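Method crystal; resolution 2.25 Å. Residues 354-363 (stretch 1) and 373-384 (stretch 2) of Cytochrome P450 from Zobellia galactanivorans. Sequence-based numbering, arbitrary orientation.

Stretch 1 354-363: FEILDYKENI
Stretch 2 (373-384) VGFHNIQIKFNP

Residues 354-363 form one continuous β-strand, against which 373-384 runs antiparallel as two segments with a corner at His376; the N-to-C direction of strand 354-363 makes 155° with that of 373-375 and 170° with that of 377-384. Together they bury 1044 Å². Backbones are mostly extended, except Leu357 (phi/psi -99/-28), Val373 (-103/-14), Gly374 (160/-141) and His376 (-74/-36).

Phe354 pairs with Phe382, Glu355 with Lys381 and Ile356 with Ile380. Two backbone hydrogen bonds join the second pair (Glu355 N to Lys381 O, 3.2 Å; Lys381 N to Glu355 O, 3.0 Å). At the Leu357 break, Leu357 N donates to Gln379 O (2.9 Å), while Asp358 O accepts from Gln379 N (2.8 Å). Tyr359 then faces Ile378, CA atoms 4.1 Å apart. A β-bulge between Lys360 and Glu361 shifts the register by one; Lys360 N binds Asn377 O (3.1 Å) and Lys360 O receives His376 N (2.8 Å). Beyond it, Asn362 N donates to Gly374 O (2.9 Å) and Asn362 O accepts from Val373 N (3.1 Å).

The apolar face interlocks, with Phe354, Ile378, Ile380 and Phe382 buried. Phe354 (m, 71°) presents its ring edge to the face of Phe382 (m, 45°), centroids 5.2 Å apart, planes at 68°; Phe354 CB packs on Ile380 CG2 (3.9 Å). Ile356 (m, t) packs against Ile378 (t, t) and Ile380 (m, t): Ile356 CG2 meets Ile378 CD1 (3.6 Å), and Ile356 CG1 lies 4.1 Å from both Ile378 CD1 and Ile380 CD1. Tyr359 (p, -88°) lays CB against Ile378 CB (4.0 Å). Buried Phe375 (m, -89°) points away overall, diverging from Glu361; its ring meets that of Tyr359 at 89°, centroids 5.9 Å apart.

On the other face, Asn362 (t, -6°) pairs with buried, side-chain-free Gly374. Asn362 CB lies over one face of the His376 ring (m, -53°), 3.7 Å from its centroid; Asn362 CG contacts Val373 CG1 (p; 3.7 Å). Glu355, Lys360 and Lys381 suit this more open face.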

# COMPACT_ATOMS: atom_id res chain seq x y z
N PHE A 354 21.75 11.52 -7.52
CA PHE A 354 21.25 10.52 -8.46
C PHE A 354 21.08 11.15 -9.85
O PHE A 354 21.05 12.37 -9.98
CB PHE A 354 19.84 10.03 -8.06
CG PHE A 354 19.68 9.64 -6.62
CD1 PHE A 354 19.67 10.59 -5.62
CD2 PHE A 354 19.45 8.31 -6.27
CE1 PHE A 354 19.46 10.23 -4.30
CE2 PHE A 354 19.25 7.94 -4.95
CZ PHE A 354 19.25 8.90 -3.95
N GLU A 355 20.92 10.32 -10.88
CA GLU A 355 20.47 10.79 -12.18
C GLU A 355 19.52 9.76 -12.74
O GLU A 355 19.85 8.59 -12.81
CB GLU A 355 21.62 10.94 -13.18
CG GLU A 355 22.90 11.58 -12.64
CD GLU A 355 24.03 11.55 -13.67
OE1 GLU A 355 23.74 11.67 -14.89
OE2 GLU A 355 25.20 11.39 -13.24
N ILE A 356 18.38 10.22 -13.21
CA ILE A 356 17.43 9.38 -13.89
C ILE A 356 17.79 9.28 -15.36
O ILE A 356 17.82 10.28 -16.05
CB ILE A 356 16.01 9.95 -13.75
CG1 ILE A 356 15.61 9.97 -12.26
CG2 ILE A 356 15.03 9.14 -14.55
CD1 ILE A 356 14.39 10.83 -11.94
N LEU A 357 18.03 8.05 -15.84
CA LEU A 357 18.56 7.80 -17.18
C LEU A 357 17.51 7.43 -18.23
O LEU A 357 17.73 7.74 -19.40
CB LEU A 357 19.65 6.73 -17.13
CG LEU A 357 20.91 6.99 -16.30
CD1 LEU A 357 21.97 5.92 -16.56
CD2 LEU A 357 21.53 8.36 -16.57
N ASP A 358 16.40 6.82 -17.85
CA ASP A 358 15.38 6.37 -18.79
C ASP A 358 14.26 5.74 -18.03
O ASP A 358 14.51 5.03 -17.07
CB ASP A 358 15.92 5.30 -19.75
CG ASP A 358 15.21 5.34 -21.07
OD1 ASP A 358 13.97 5.27 -21.05
OD2 ASP A 358 15.88 5.50 -22.12
N TYR A 359 13.03 5.90 -18.48
CA TYR A 359 11.90 5.42 -17.70
C TYR A 359 10.68 5.18 -18.54
O TYR A 359 10.62 5.65 -19.65
CB TYR A 359 11.57 6.44 -16.62
CG TYR A 359 11.06 7.79 -17.11
CD1 TYR A 359 11.95 8.81 -17.42
CD2 TYR A 359 9.69 8.03 -17.24
CE1 TYR A 359 11.49 10.05 -17.82
CE2 TYR A 359 9.22 9.26 -17.65
CZ TYR A 359 10.12 10.27 -17.94
OH TYR A 359 9.65 11.50 -18.34
N LYS A 360 9.71 4.45 -18.00
CA LYS A 360 8.39 4.38 -18.58
C LYS A 360 7.37 4.43 -17.43
O LYS A 360 7.47 3.67 -16.47
CB LYS A 360 8.24 3.10 -19.38
CG LYS A 360 6.91 2.87 -20.07
CD LYS A 360 7.11 2.24 -21.45
CE LYS A 360 7.90 0.92 -21.46
NZ LYS A 360 7.04 -0.29 -21.31
N GLU A 361 6.38 5.29 -17.57
CA GLU A 361 5.39 5.54 -16.55
C GLU A 361 4.36 4.45 -16.47
O GLU A 361 3.97 3.87 -17.48
CB GLU A 361 4.69 6.88 -16.81
CG GLU A 361 5.59 8.12 -16.74
CD GLU A 361 4.84 9.44 -16.99
OE1 GLU A 361 3.75 9.42 -17.62
OE2 GLU A 361 5.34 10.51 -16.52
N ASN A 362 3.90 4.17 -15.26
CA ASN A 362 2.78 3.26 -15.03
C ASN A 362 1.58 4.15 -14.80
O ASN A 362 1.52 4.87 -13.80
CB ASN A 362 3.10 2.35 -13.83
CG ASN A 362 1.96 1.41 -13.43
OD1 ASN A 362 0.86 1.46 -13.95
ND2 ASN A 362 2.24 0.55 -12.44
N ILE A 363 0.66 4.15 -15.76
CA ILE A 363 -0.54 4.97 -15.73
C ILE A 363 -1.71 4.07 -15.48
O ILE A 363 -1.91 3.10 -16.20
CB ILE A 363 -0.78 5.73 -17.07
CG1 ILE A 363 0.08 6.97 -17.13
CG2 ILE A 363 -2.20 6.26 -17.19
CD1 ILE A 363 1.54 6.68 -17.25
N VAL A 373 0.75 6.41 -11.19
CA VAL A 373 0.96 5.80 -9.87
C VAL A 373 2.42 5.53 -9.59
O VAL A 373 2.79 5.33 -8.44
CB VAL A 373 0.14 4.49 -9.67
CG1 VAL A 373 0.70 3.34 -10.50
CG2 VAL A 373 0.08 4.09 -8.17
N GLY A 374 3.25 5.60 -10.63
CA GLY A 374 4.67 5.30 -10.53
C GLY A 374 5.29 4.98 -11.89
O GLY A 374 4.94 5.59 -12.90
N PHE A 375 6.19 4.00 -11.90
CA PHE A 375 6.96 3.61 -13.08
C PHE A 375 6.92 2.09 -13.31
O PHE A 375 6.99 1.32 -12.35
CB PHE A 375 8.39 4.01 -12.90
CG PHE A 375 8.56 5.47 -12.66
CD1 PHE A 375 8.73 6.35 -13.72
CD2 PHE A 375 8.53 5.98 -11.37
CE1 PHE A 375 8.90 7.71 -13.49
CE2 PHE A 375 8.73 7.33 -11.13
CZ PHE A 375 8.90 8.20 -12.19
N HIS A 376 6.82 1.68 -14.58
CA HIS A 376 7.00 0.27 -14.96
C HIS A 376 8.48 -0.03 -14.87
O HIS A 376 8.88 -1.13 -14.47
CB HIS A 376 6.44 0.01 -16.35
CG HIS A 376 4.94 -0.10 -16.40
ND1 HIS A 376 4.23 -0.96 -15.59
CD2 HIS A 376 4.02 0.52 -17.18
CE1 HIS A 376 2.93 -0.85 -15.85
NE2 HIS A 376 2.78 0.05 -16.81
N ASN A 377 9.31 0.94 -15.22
CA ASN A 377 10.75 0.82 -15.06
C ASN A 377 11.37 2.21 -14.99
O ASN A 377 10.78 3.16 -15.45
CB ASN A 377 11.37 -0.02 -16.22
CG ASN A 377 11.00 0.51 -17.60
OD1 ASN A 377 9.91 0.21 -18.15
ND2 ASN A 377 11.90 1.34 -18.15
N ILE A 378 12.53 2.32 -14.36
CA ILE A 378 13.22 3.60 -14.28
C ILE A 378 14.63 3.28 -13.93
O ILE A 378 14.86 2.62 -12.92
CB ILE A 378 12.60 4.61 -13.26
CG1 ILE A 378 13.47 5.86 -13.10
CG2 ILE A 378 12.35 3.99 -11.89
CD1 ILE A 378 12.70 7.12 -12.76
N GLN A 379 15.56 3.75 -14.77
CA GLN A 379 16.98 3.46 -14.58
C GLN A 379 17.56 4.62 -13.84
O GLN A 379 17.38 5.75 -14.26
CB GLN A 379 17.73 3.33 -15.93
CG GLN A 379 17.66 1.96 -16.60
CD GLN A 379 18.60 0.94 -15.97
OE1 GLN A 379 19.63 1.28 -15.36
NE2 GLN A 379 18.25 -0.33 -16.15
N ILE A 380 18.28 4.35 -12.76
CA ILE A 380 18.82 5.43 -11.97
C ILE A 380 20.24 5.11 -11.57
O ILE A 380 20.54 3.98 -11.19
CB ILE A 380 17.95 5.73 -10.71
CG1 ILE A 380 16.50 5.99 -11.12
CG2 ILE A 380 18.48 6.95 -9.97
CD1 ILE A 380 15.59 6.51 -10.02
N LYS A 381 21.07 6.14 -11.62
CA LYS A 381 22.46 6.06 -11.27
C LYS A 381 22.58 6.56 -9.84
O LYS A 381 22.06 7.61 -9.53
CB LYS A 381 23.26 6.98 -12.19
CG LYS A 381 24.75 7.06 -11.89
CD LYS A 381 25.58 6.28 -12.89
CE LYS A 381 26.95 6.94 -13.14
NZ LYS A 381 27.90 6.80 -12.00
N PHE A 382 23.30 5.84 -8.98
CA PHE A 382 23.50 6.25 -7.61
C PHE A 382 24.97 6.64 -7.50
O PHE A 382 25.81 5.77 -7.71
CB PHE A 382 23.27 5.07 -6.64
CG PHE A 382 21.81 4.68 -6.46
CD1 PHE A 382 20.94 4.56 -7.52
CD2 PHE A 382 21.34 4.38 -5.19
CE1 PHE A 382 19.62 4.18 -7.32
CE2 PHE A 382 20.02 3.97 -4.98
CZ PHE A 382 19.16 3.88 -6.06
N ASN A 383 25.29 7.90 -7.18
CA ASN A 383 26.71 8.32 -7.02
C ASN A 383 27.06 8.35 -5.52
O ASN A 383 26.29 8.87 -4.71
CB ASN A 383 26.96 9.70 -7.64
CG ASN A 383 26.27 9.89 -9.00
OD1 ASN A 383 26.50 9.13 -9.95
ND2 ASN A 383 25.41 10.91 -9.11
N PRO A 384 28.24 7.85 -5.14
CA PRO A 384 28.59 7.66 -3.74
C PRO A 384 29.03 8.91 -2.97
O PRO A 384 29.62 9.80 -3.55
CB PRO A 384 29.79 6.72 -3.84
CG PRO A 384 30.49 7.19 -5.07
CD PRO A 384 29.38 7.55 -6.03